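Galectin (Danio rerio, PDB 6E20) binds galactose-containing glycans as a galectin of the beta-sandwich fold and probably acts in innate immunity, with a modelled interaction with a viral envelope glycoprotein. Local coordinates at residues T18-P23 against E84-I89; P25-F30 against E123-I128; M45-D50 against F77-D82; E94-T99 against I106-R111. All coordinates share one frame; numbering follows the deposited sequence.

Contact 1 (T18-P23 against E84-I89); sequences TITGVP and EFQIKI
Phe-85 holds CG between its backbone N and carbonyl carbon (chi1 64°), the crowded position, and its ring ends up over Gly-21; Thr-20 sets OG1 beside its own N (chi1 -41°), where Gln-86 NE2 meets it in a weak hydrogen bond. Both pairs belong to one antiparallel ladder in the five-stranded sheet of the galectin beta-sandwich, and they sit on opposite faces of it. Ile-19 and Ile-87 exchange two main-chain bonds, as do Gly-21 and Phe-85, where Phe-85 N reaches Gly-21 O at 2.7 Å. The non-hydrogen-bonded pairs Thr-18 with Lys-88 and Thr-20 with Gln-86 alternate with them.

Gly-21 has no side chain, and this is what allows the ring of Phe-85 to lie flat on the strand: Gly-21 CA stands 4.0 Å from the ring centroid, 24° off its normal, a CH-pi contact. Pro-23 CD comes in at the ring edge, in its plane. The rings of Phe-30 and Phe-79 pack around the same phenyl group, so that this face looks into the core. Ile-19 CD1 touches Ile-89 CD1 at 4.3 Å there, with Ile-32 and Ile-34 of strand 30-34 coming from the other sheet.

On the outer face the threonine side chains do the packing. Thr-20 CG2 lies 3.5 Å from Glu-84 CD, whose chain is extended beyond CG. Lys-88 runs alongside Thr-18 and points the same way, its CE 3.7 Å from Thr-18 OG1. The other branch of Thr-18, CG2, crosses the extended Gln-86 side chain and touches its CG at 3.5 Å.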
# COMPACT_ATOMS: atom_id res chain seq x y z
N THR B 18 -8.64 4.67 -0.90
CA THR B 18 -9.44 3.74 -0.08
C THR B 18 -8.49 3.04 0.89
O THR B 18 -7.51 2.46 0.41
CB THR B 18 -10.27 2.79 -0.94
OG1 THR B 18 -11.09 3.60 -1.79
CG2 THR B 18 -11.16 1.88 -0.13
N ILE B 19 -8.71 3.21 2.19
CA ILE B 19 -7.88 2.59 3.27
C ILE B 19 -8.76 1.58 3.97
O ILE B 19 -9.85 1.98 4.43
CB ILE B 19 -7.32 3.65 4.25
CG1 ILE B 19 -6.42 4.66 3.53
CG2 ILE B 19 -6.59 2.97 5.41
CD1 ILE B 19 -6.21 5.95 4.29
N THR B 20 -8.31 0.33 4.00
CA THR B 20 -8.95 -0.78 4.75
C THR B 20 -8.03 -1.15 5.91
O THR B 20 -6.84 -1.39 5.69
CB THR B 20 -9.22 -2.01 3.88
OG1 THR B 20 -9.68 -1.48 2.64
CG2 THR B 20 -10.23 -2.94 4.49
N GLY B 21 -8.60 -1.19 7.10
CA GLY B 21 -7.85 -1.41 8.34
C GLY B 21 -8.74 -1.91 9.44
O GLY B 21 -9.97 -1.93 9.27
N VAL B 22 -8.10 -2.32 10.53
CA VAL B 22 -8.76 -2.74 11.79
C VAL B 22 -7.96 -2.12 12.93
O VAL B 22 -6.76 -2.37 13.02
CB VAL B 22 -8.77 -4.27 11.92
CG1 VAL B 22 -9.56 -4.73 13.14
CG2 VAL B 22 -9.25 -4.95 10.65
N PRO B 23 -8.59 -1.30 13.80
CA PRO B 23 -7.89 -0.79 14.96
C PRO B 23 -7.50 -2.03 15.79
O PRO B 23 -8.28 -2.95 15.83
CB PRO B 23 -8.89 0.13 15.67
CG PRO B 23 -10.01 0.34 14.67
CD PRO B 23 -9.99 -0.86 13.75
N GLU B 84 -13.07 -4.10 11.44
CA GLU B 84 -12.60 -3.60 10.12
C GLU B 84 -13.36 -2.32 9.77
O GLU B 84 -14.55 -2.24 10.06
CB GLU B 84 -12.81 -4.60 8.98
CG GLU B 84 -12.34 -4.02 7.64
CD GLU B 84 -12.36 -4.97 6.46
OE1 GLU B 84 -13.13 -4.71 5.52
OE2 GLU B 84 -11.61 -5.94 6.47
N PHE B 85 -12.65 -1.36 9.20
CA PHE B 85 -13.23 -0.13 8.61
C PHE B 85 -12.66 0.06 7.20
O PHE B 85 -11.56 -0.49 6.87
CB PHE B 85 -12.91 1.11 9.45
CG PHE B 85 -11.44 1.41 9.52
CD1 PHE B 85 -10.78 2.02 8.46
CD2 PHE B 85 -10.69 1.01 10.61
CE1 PHE B 85 -9.41 2.26 8.51
CE2 PHE B 85 -9.32 1.26 10.66
CZ PHE B 85 -8.69 1.87 9.61
N GLN B 86 -13.41 0.82 6.42
CA GLN B 86 -13.00 1.35 5.11
C GLN B 86 -13.27 2.86 5.12
O GLN B 86 -14.38 3.27 5.52
CB GLN B 86 -13.70 0.59 3.98
CG GLN B 86 -12.85 0.61 2.71
CD GLN B 86 -13.41 -0.26 1.61
OE1 GLN B 86 -14.32 0.15 0.88
NE2 GLN B 86 -12.82 -1.43 1.44
N ILE B 87 -12.22 3.63 4.84
CA ILE B 87 -12.19 5.12 4.73
C ILE B 87 -11.81 5.48 3.29
O ILE B 87 -10.92 4.83 2.71
CB ILE B 87 -11.19 5.70 5.73
CG1 ILE B 87 -11.60 5.42 7.18
CG2 ILE B 87 -10.95 7.18 5.50
CD1 ILE B 87 -10.46 5.62 8.17
N LYS B 88 -12.49 6.49 2.73
CA LYS B 88 -12.17 7.04 1.39
C LYS B 88 -11.72 8.46 1.61
O LYS B 88 -12.28 9.12 2.52
CB LYS B 88 -13.38 6.98 0.45
CG LYS B 88 -13.89 5.57 0.21
CD LYS B 88 -14.65 5.43 -1.07
CE LYS B 88 -14.77 3.98 -1.47
NZ LYS B 88 -15.66 3.85 -2.65
N ILE B 89 -10.70 8.87 0.86
CA ILE B 89 -10.18 10.27 0.87
C ILE B 89 -10.08 10.71 -0.58
O ILE B 89 -9.38 10.04 -1.36
CB ILE B 89 -8.83 10.37 1.61
CG1 ILE B 89 -8.96 9.80 3.02
CG2 ILE B 89 -8.30 11.81 1.62
CD1 ILE B 89 -7.75 9.98 3.86

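Contact 2 (P25-F30 against E123-I128); sequences PDSTNF and EGEVRI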
# COMPACT_ATOMS: atom_id res chain seq x y z
N PRO B 25 -7.08 -4.42 19.01
CA PRO B 25 -8.06 -4.61 20.07
C PRO B 25 -7.91 -3.62 21.24
O PRO B 25 -8.88 -3.31 21.86
CB PRO B 25 -7.85 -6.06 20.55
CG PRO B 25 -7.19 -6.75 19.36
CD PRO B 25 -6.39 -5.67 18.65
N ASP B 26 -6.68 -3.18 21.51
CA ASP B 26 -6.35 -2.29 22.65
C ASP B 26 -6.02 -0.89 22.14
O ASP B 26 -5.42 -0.11 22.89
CB ASP B 26 -5.17 -2.86 23.47
CG ASP B 26 -3.83 -2.84 22.75
OD1 ASP B 26 -3.79 -2.75 21.50
OD2 ASP B 26 -2.83 -2.94 23.46
N SER B 27 -6.46 -0.54 20.93
CA SER B 27 -6.16 0.79 20.33
C SER B 27 -6.67 1.94 21.21
O SER B 27 -7.82 1.89 21.67
CB SER B 27 -6.71 0.87 18.93
OG SER B 27 -6.35 2.10 18.31
N THR B 28 -5.81 2.93 21.47
CA THR B 28 -6.20 4.20 22.13
C THR B 28 -6.47 5.22 21.03
O THR B 28 -7.24 6.15 21.24
CB THR B 28 -5.14 4.72 23.12
OG1 THR B 28 -3.98 5.12 22.39
CG2 THR B 28 -4.77 3.68 24.16
N ASN B 29 -5.78 5.07 19.91
CA ASN B 29 -5.84 6.02 18.78
C ASN B 29 -4.99 5.47 17.63
O ASN B 29 -4.17 4.52 17.87
CB ASN B 29 -5.38 7.42 19.22
CG ASN B 29 -3.88 7.58 19.31
OD1 ASN B 29 -3.22 6.92 20.13
ND2 ASN B 29 -3.33 8.42 18.44
N PHE B 30 -5.13 6.08 16.45
CA PHE B 30 -4.29 5.78 15.27
C PHE B 30 -4.34 6.97 14.35
O PHE B 30 -5.22 7.80 14.56
CB PHE B 30 -4.71 4.48 14.57
CG PHE B 30 -6.07 4.48 13.93
CD1 PHE B 30 -7.19 4.05 14.63
CD2 PHE B 30 -6.24 4.86 12.60
CE1 PHE B 30 -8.44 4.02 14.04
CE2 PHE B 30 -7.50 4.86 12.01
CZ PHE B 30 -8.59 4.41 12.72
N GLU B 123 0.20 5.33 11.67
CA GLU B 123 0.89 5.23 12.98
C GLU B 123 -0.13 4.91 14.07
O GLU B 123 -1.37 5.08 13.86
CB GLU B 123 1.72 6.49 13.26
CG GLU B 123 0.98 7.61 13.93
CD GLU B 123 1.66 8.97 13.77
OE1 GLU B 123 2.91 9.01 13.85
OE2 GLU B 123 0.94 9.98 13.55
N GLY B 124 0.38 4.34 15.15
CA GLY B 124 -0.44 3.93 16.29
C GLY B 124 -1.05 2.57 16.08
O GLY B 124 -0.63 1.82 15.16
N GLU B 125 -2.04 2.28 16.91
CA GLU B 125 -2.56 0.92 17.17
C GLU B 125 -3.63 0.58 16.12
O GLU B 125 -4.83 0.50 16.46
CB GLU B 125 -3.01 0.89 18.63
CG GLU B 125 -1.88 1.23 19.62
CD GLU B 125 -2.25 2.02 20.88
OE1 GLU B 125 -3.09 2.95 20.82
OE2 GLU B 125 -1.68 1.69 21.96
N VAL B 126 -3.19 0.33 14.89
CA VAL B 126 -4.06 -0.06 13.74
C VAL B 126 -3.28 -1.00 12.83
O VAL B 126 -2.07 -0.81 12.69
CB VAL B 126 -4.54 1.18 12.97
CG1 VAL B 126 -3.40 1.92 12.30
CG2 VAL B 126 -5.64 0.85 11.98
N ARG B 127 -3.96 -1.96 12.21
CA ARG B 127 -3.36 -2.80 11.13
C ARG B 127 -3.97 -2.33 9.81
O ARG B 127 -5.21 -2.18 9.72
CB ARG B 127 -3.50 -4.30 11.41
CG ARG B 127 -4.88 -4.80 11.79
CD ARG B 127 -4.78 -6.25 12.27
NE ARG B 127 -5.99 -6.80 12.88
CZ ARG B 127 -6.51 -6.42 14.05
NH1 ARG B 127 -5.94 -5.45 14.76
NH2 ARG B 127 -7.60 -6.99 14.51
N ILE B 128 -3.10 -2.06 8.84
CA ILE B 128 -3.52 -1.62 7.49
C ILE B 128 -3.54 -2.84 6.58
O ILE B 128 -2.47 -3.45 6.37
CB ILE B 128 -2.61 -0.49 6.98
CG1 ILE B 128 -2.62 0.70 7.95
CG2 ILE B 128 -3.03 -0.09 5.57
CD1 ILE B 128 -3.99 1.32 8.16
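Glu-125 and Thr-28 form the polar centre of this contact. The carboxylate oxygen Glu-125 OE1 accepts twice from that one residue: Thr-28 N approaches from above the carboxylate plane at 2.8 Å in a nearly straight bond (168°), while Thr-28 OG1, also at 2.8 Å, meets the syn lone pair of Glu-125 OE1. Thr-28 chi1 (68°) sets OG1 between N and carbonyl carbon, where it reaches that oxygen. Two donors on one oxygen may favour the charged glutamate, partly offset by the nearby Asp-26 carboxylate. The backbone of Glu-125 is gripped as well: Ser-27 OG donates to Glu-125 O (2.9 Å), and Glu-125 N donates to Asn-29 O (3.2 Å). Loop 25-30 therefore wraps this residue with side-chain and main-chain bonds together.

Beside the polar cluster, Val-126 presses on Phe-30. Val-126 CG2 stands over one face of the phenyl ring, offset toward the rim, and Val-126 CG1 touches Phe-30 CB at 3.7 Å. Pro-25 CD lies near Arg-127 NH1, although the guanidinium finds its main partner in Asp-82, through a salt bridge.

One shell out, Glu-125 is the centre of an inverse gamma turn, preceded by Gly-124 with its positive phi (83°). The ring of Phe-30 meets that of Phe-85 with the two planes almost parallel, and Phe-30 O accepts from Asn-46 ND2, a residue of the glycan pocket.

Each segment carries the chain between sheets, 25-30 from strand 16-23 into 30-34 and 123-128 from strand 116-124 into 126-133: two sheet-to-sheet connections side by side at one end of the galectin beta-sandwich.

Contact 3 (M45-D50 against F77-D82); sequences MNPRFD and FPFIQD. With GAL (beta-D-galactopyranose), chain D; NDG (2-acetamido-2-deoxy-alpha-D-glucopyranose), chain C.
Phe-49 is clamped between Phe-77 and Gln-81 in the tight part of this contact. Phe-77 comes edge-on to one face of the Phe-49 ring in a T-shaped pair, centroids 5.1 Å apart and planes at 90°, with Phe-77 CE2 only 3.4 Å from Phe-49 CD1. Over the opposite face lies Gln-81: its CG sits above the ring centre, 4.2 Å from the centroid, and its chain bends at chi2 (90°), bringing CD over the ring, where the amide lies stacked, planes 29° apart. Next to this, Pro-47 CG touches Phe-79 CE2 at 3.7 Å, and the ring of Phe-79 continues the core toward Phe-85.

Met-45 CE adds a lighter touch on Phe-79 CZ (4.2 Å); the solvent side is at Gln-81, partly exposed, and the exposed Ile-80.

The side chain of Arg-48 leaves the backbone away from 77-82, and its guanidinium meets the sugars. Asn-46 OD1 takes a bond from Arg-48 NE (2.7 Å), lying in the guanidinium plane. Arg-48 NH1 donates to O3 of the N-acetylglucosamine at 2.8 Å and also pairs with Asp-54, while Arg-48 NH2 donates to galactose O4 at 2.9 Å.

No hydrogen bond joins the two segments, which meet by aromatic and apolar packing. Arg-48 directs its N-H groups to both sugars, Asn-46 and Asp-54, while Asn-46 ND2 bonds to Phe-30 O; one guanidinium thus spans both sugar rings.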
# COMPACT_ATOMS: atom_id res chain seq x y z
N MET B 45 -4.83 12.60 10.12
CA MET B 45 -6.21 12.25 10.55
C MET B 45 -6.09 11.22 11.67
O MET B 45 -5.55 10.13 11.40
CB MET B 45 -7.04 11.68 9.40
CG MET B 45 -8.43 11.30 9.85
SD MET B 45 -9.24 10.33 8.61
CE MET B 45 -10.57 9.62 9.59
N ASN B 46 -6.59 11.56 12.85
CA ASN B 46 -6.23 10.88 14.11
C ASN B 46 -7.51 10.55 14.86
O ASN B 46 -7.93 11.28 15.75
CB ASN B 46 -5.19 11.72 14.85
CG ASN B 46 -4.75 11.14 16.17
OD1 ASN B 46 -4.51 11.89 17.11
ND2 ASN B 46 -4.64 9.82 16.24
N PRO B 47 -8.19 9.44 14.48
CA PRO B 47 -9.25 8.86 15.32
C PRO B 47 -8.68 8.48 16.69
O PRO B 47 -7.72 7.73 16.76
CB PRO B 47 -9.74 7.67 14.50
CG PRO B 47 -9.40 8.04 13.06
CD PRO B 47 -8.05 8.72 13.20
N ARG B 48 -9.26 9.06 17.75
CA ARG B 48 -8.88 8.85 19.17
C ARG B 48 -10.02 8.12 19.90
O ARG B 48 -11.08 8.75 20.15
CB ARG B 48 -8.54 10.21 19.78
CG ARG B 48 -7.33 10.88 19.13
CD ARG B 48 -7.09 12.26 19.73
NE ARG B 48 -5.95 12.94 19.11
CZ ARG B 48 -5.47 14.12 19.50
NH1 ARG B 48 -6.01 14.78 20.50
NH2 ARG B 48 -4.42 14.63 18.89
N PHE B 49 -9.81 6.86 20.27
CA PHE B 49 -10.70 6.12 21.19
C PHE B 49 -10.61 6.83 22.54
O PHE B 49 -11.66 7.24 23.11
CB PHE B 49 -10.29 4.64 21.30
CG PHE B 49 -10.47 3.89 20.01
CD1 PHE B 49 -11.75 3.50 19.62
CD2 PHE B 49 -9.40 3.67 19.15
CE1 PHE B 49 -11.94 2.87 18.40
CE2 PHE B 49 -9.59 3.01 17.95
CZ PHE B 49 -10.87 2.63 17.57
N ASP B 50 -9.38 7.03 22.99
CA ASP B 50 -9.07 7.71 24.27
C ASP B 50 -7.58 8.03 24.31
O ASP B 50 -6.77 7.13 24.70
CB ASP B 50 -9.51 6.82 25.43
CG ASP B 50 -9.74 7.55 26.74
OD1 ASP B 50 -9.34 8.71 26.84
OD2 ASP B 50 -10.34 6.95 27.65
N PHE B 77 -17.75 9.27 15.13
CA PHE B 77 -16.71 8.26 15.47
C PHE B 77 -17.22 6.85 15.21
O PHE B 77 -17.50 6.12 16.16
CB PHE B 77 -16.27 8.37 16.93
CG PHE B 77 -14.91 7.77 17.22
CD1 PHE B 77 -13.74 8.46 16.90
CD2 PHE B 77 -14.80 6.54 17.86
CE1 PHE B 77 -12.50 7.91 17.19
CE2 PHE B 77 -13.56 5.99 18.13
CZ PHE B 77 -12.41 6.68 17.81
N PRO B 78 -17.29 6.40 13.94
CA PRO B 78 -17.76 5.05 13.64
C PRO B 78 -16.57 4.09 13.53
O PRO B 78 -16.48 3.39 12.54
CB PRO B 78 -18.44 5.27 12.27
CG PRO B 78 -17.52 6.28 11.61
CD PRO B 78 -16.99 7.16 12.72
N PHE B 79 -15.65 4.14 14.50
CA PHE B 79 -14.56 3.14 14.63
C PHE B 79 -14.78 2.34 15.89
O PHE B 79 -15.28 2.89 16.89
CB PHE B 79 -13.18 3.79 14.67
CG PHE B 79 -12.94 4.66 13.46
CD1 PHE B 79 -12.62 4.08 12.24
CD2 PHE B 79 -13.06 6.04 13.54
CE1 PHE B 79 -12.41 4.87 11.11
CE2 PHE B 79 -12.86 6.83 12.41
CZ PHE B 79 -12.55 6.24 11.20
N ILE B 80 -14.36 1.08 15.86
CA ILE B 80 -14.40 0.18 17.04
C ILE B 80 -13.13 -0.63 17.07
O ILE B 80 -12.74 -1.16 16.00
CB ILE B 80 -15.63 -0.74 17.02
CG1 ILE B 80 -16.95 0.03 16.95
CG2 ILE B 80 -15.60 -1.67 18.22
CD1 ILE B 80 -18.08 -0.77 16.33
N GLN B 81 -12.59 -0.80 18.28
CA GLN B 81 -11.44 -1.70 18.55
C GLN B 81 -11.75 -3.06 17.90
O GLN B 81 -12.90 -3.58 18.09
CB GLN B 81 -11.13 -1.80 20.05
CG GLN B 81 -10.64 -0.51 20.72
CD GLN B 81 -11.71 0.39 21.29
OE1 GLN B 81 -12.84 0.49 20.78
NE2 GLN B 81 -11.38 1.09 22.37
N ASP B 82 -10.80 -3.56 17.12
CA ASP B 82 -10.80 -4.89 16.46
C ASP B 82 -11.91 -5.02 15.39
O ASP B 82 -12.21 -6.15 15.02
CB ASP B 82 -10.98 -6.04 17.46
CG ASP B 82 -10.43 -7.36 16.94
OD1 ASP B 82 -9.57 -7.35 16.07
OD2 ASP B 82 -10.87 -8.40 17.42
C1 GAL D . -1.30 16.38 19.47
C2 GAL D . -0.83 14.95 19.43
C3 GAL D . -0.17 14.66 18.08
C4 GAL D . -1.12 15.04 16.95
C5 GAL D . -1.53 16.52 17.12
C6 GAL D . -2.55 17.01 16.06
O2 GAL D . 0.11 14.80 20.49
O3 GAL D . 0.17 13.30 18.00
O4 GAL D . -2.23 14.15 17.05
O5 GAL D . -2.15 16.69 18.39
O6 GAL D . -3.06 18.32 16.39
C1 NDG C . -3.40 19.79 22.90
C2 NDG C . -4.40 18.97 22.02
C3 NDG C . -3.84 17.67 21.53
C4 NDG C . -2.42 17.83 21.02
C5 NDG C . -1.56 18.39 22.16
C6 NDG C . -0.06 18.47 21.80
C7 NDG C . -6.53 19.51 22.71
C8 NDG C . -7.97 19.91 22.88
O5 NDG C . -2.03 19.70 22.50
O3 NDG C . -4.78 17.27 20.54
O4 NDG C . -1.99 16.52 20.70
O6 NDG C . 0.09 19.23 20.58
O7 NDG C . -5.65 20.16 22.66
N2 NDG C . -5.72 18.51 22.52
O1 NDG C . -3.52 19.44 24.26

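Contact 4 (E94-T99 against I106-R111); sequences EEFLVT and IHFPNR
Phe-96 with Phe-108 and Val-98 with Ile-106 are the hydrogen-bonded pairs of an antiparallel beta hairpin, whose strand axes pass 4.5 Å apart with directions 161° from each other. Beyond the strand end, Asn-110 N still reaches Glu-94 O at 2.9 Å, from above the carbonyl plane; Asn-110 is the centre of an inverse gamma turn.

On the outer face Leu-97 and His-107 lie side by side. Leu-97 holds CG anti to its backbone N (chi1 -169°), and CD2 lies over one face of the imidazole, offset toward the rim, in a CH-pi contact whose modelled shortness is doubtful. On the inner face Val-98 CB meets Ile-106 CB at 4.0 Å, and Phe-96 CD1 comes to the edge of the Phe-108 ring, 4.2 Å from Phe-108 CD2. Glu-94 has been seen to bind magnesium in a structure of this protein, but this chain carries none there.

Strand 105-109 is outermost within this chain in the five-stranded sheet, and 95-99 links it to 85-91. Phe-96 packs on Leu-43 and Val-98 on Met-45, both of strand 40-47 in the opposite sheet, while the ring of Phe-108 meets His-72 edge-to-face.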
# COMPACT_ATOMS: atom_id res chain seq x y z
N GLU B 94 -8.06 22.63 -2.81
CA GLU B 94 -8.69 23.35 -1.67
C GLU B 94 -8.78 22.43 -0.44
O GLU B 94 -8.48 22.91 0.68
CB GLU B 94 -10.07 23.89 -2.05
CG GLU B 94 -10.06 24.92 -3.17
CD GLU B 94 -9.83 24.35 -4.57
OE1 GLU B 94 -10.27 23.21 -4.83
OE2 GLU B 94 -9.20 25.05 -5.37
N GLU B 95 -9.23 21.19 -0.57
CA GLU B 95 -9.49 20.40 0.68
C GLU B 95 -9.47 18.89 0.46
O GLU B 95 -9.57 18.42 -0.69
CB GLU B 95 -10.76 20.88 1.40
CG GLU B 95 -12.03 20.52 0.69
CD GLU B 95 -13.35 20.84 1.39
OE1 GLU B 95 -14.33 20.33 0.90
OE2 GLU B 95 -13.41 21.65 2.35
N PHE B 96 -9.29 18.16 1.56
CA PHE B 96 -9.50 16.70 1.64
C PHE B 96 -10.95 16.44 2.00
O PHE B 96 -11.49 17.10 2.91
CB PHE B 96 -8.59 16.06 2.68
CG PHE B 96 -7.14 16.23 2.36
CD1 PHE B 96 -6.46 17.36 2.79
CD2 PHE B 96 -6.48 15.29 1.59
CE1 PHE B 96 -5.11 17.52 2.51
CE2 PHE B 96 -5.12 15.44 1.33
CZ PHE B 96 -4.45 16.56 1.78
N LEU B 97 -11.55 15.47 1.34
CA LEU B 97 -12.91 14.99 1.69
C LEU B 97 -12.78 13.54 2.14
O LEU B 97 -12.59 12.69 1.30
CB LEU B 97 -13.86 15.13 0.49
CG LEU B 97 -15.35 14.93 0.79
CD1 LEU B 97 -15.66 13.50 1.20
CD2 LEU B 97 -15.82 15.90 1.87
N VAL B 98 -12.91 13.32 3.44
CA VAL B 98 -12.88 11.97 4.05
C VAL B 98 -14.30 11.45 4.13
O VAL B 98 -15.12 12.10 4.80
CB VAL B 98 -12.23 11.99 5.44
CG1 VAL B 98 -12.12 10.60 6.02
CG2 VAL B 98 -10.89 12.70 5.39
N THR B 99 -14.56 10.31 3.51
CA THR B 99 -15.81 9.54 3.70
C THR B 99 -15.50 8.44 4.72
O THR B 99 -14.61 7.60 4.48
CB THR B 99 -16.40 9.09 2.36
OG1 THR B 99 -16.41 10.23 1.49
CG2 THR B 99 -17.77 8.48 2.51
N ILE B 106 -15.87 14.27 6.48
CA ILE B 106 -15.02 15.29 7.15
C ILE B 106 -14.42 16.13 6.03
O ILE B 106 -13.90 15.54 5.07
CB ILE B 106 -13.89 14.64 7.99
CG1 ILE B 106 -14.44 13.69 9.04
CG2 ILE B 106 -12.99 15.71 8.60
CD1 ILE B 106 -13.37 12.88 9.76
N HIS B 107 -14.46 17.46 6.17
CA HIS B 107 -13.84 18.43 5.24
C HIS B 107 -12.64 18.99 5.98
O HIS B 107 -12.85 19.49 7.07
CB HIS B 107 -14.83 19.53 4.85
CG HIS B 107 -15.98 19.04 4.03
ND1 HIS B 107 -16.98 18.23 4.56
CD2 HIS B 107 -16.28 19.23 2.73
CE1 HIS B 107 -17.85 17.94 3.60
NE2 HIS B 107 -17.44 18.53 2.46
N PHE B 108 -11.43 18.83 5.46
CA PHE B 108 -10.21 19.40 6.07
C PHE B 108 -9.44 20.15 4.99
O PHE B 108 -9.20 19.58 3.93
CB PHE B 108 -9.36 18.32 6.74
CG PHE B 108 -8.12 18.89 7.39
CD1 PHE B 108 -8.16 19.41 8.67
CD2 PHE B 108 -6.93 18.99 6.68
CE1 PHE B 108 -7.03 19.99 9.23
CE2 PHE B 108 -5.81 19.56 7.26
CZ PHE B 108 -5.86 20.06 8.53
N PRO B 109 -9.07 21.43 5.18
CA PRO B 109 -8.36 22.16 4.14
C PRO B 109 -7.01 21.55 3.80
O PRO B 109 -6.24 21.13 4.68
CB PRO B 109 -8.22 23.57 4.72
CG PRO B 109 -8.23 23.35 6.20
CD PRO B 109 -9.25 22.24 6.39
N ASN B 110 -6.72 21.56 2.50
CA ASN B 110 -5.39 21.27 1.94
C ASN B 110 -4.51 22.52 2.05
O ASN B 110 -4.21 23.12 0.99
CB ASN B 110 -5.52 20.75 0.51
CG ASN B 110 -4.22 20.26 -0.08
OD1 ASN B 110 -4.14 20.08 -1.30
ND2 ASN B 110 -3.20 20.06 0.74
N ARG B 111 -4.06 22.84 3.26
CA ARG B 111 -3.24 24.05 3.56
C ARG B 111 -1.90 23.98 2.83
O ARG B 111 -1.44 25.05 2.37
CB ARG B 111 -2.97 24.21 5.06
CG ARG B 111 -4.23 24.30 5.89
CD ARG B 111 -3.93 23.90 7.31
NE ARG B 111 -5.01 24.17 8.23
CZ ARG B 111 -5.14 23.63 9.44
NH1 ARG B 111 -4.25 22.76 9.88
NH2 ARG B 111 -6.17 23.95 10.20

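From the N terminus, strand 16-23 opens contact 1; directly after it the chain passes to the other sheet through 25-30, opening contact 2. Contact 1 closes at 84-89 and contact 2 only near the C terminus at 123-128, so the two cross. Contact 3 (45-50 with 77-82) opens and closes within both, and is joined to contact 2 by the Arg-127 to Asp-82 salt bridge. Contact 4 is a local hairpin following contact 1, enclosed by contact 2. Contacts 1 and 4 are two of the strand pairings of the five-stranded sheet, while 2 and 3 tie its end to the sheet that carries the glycan pocket.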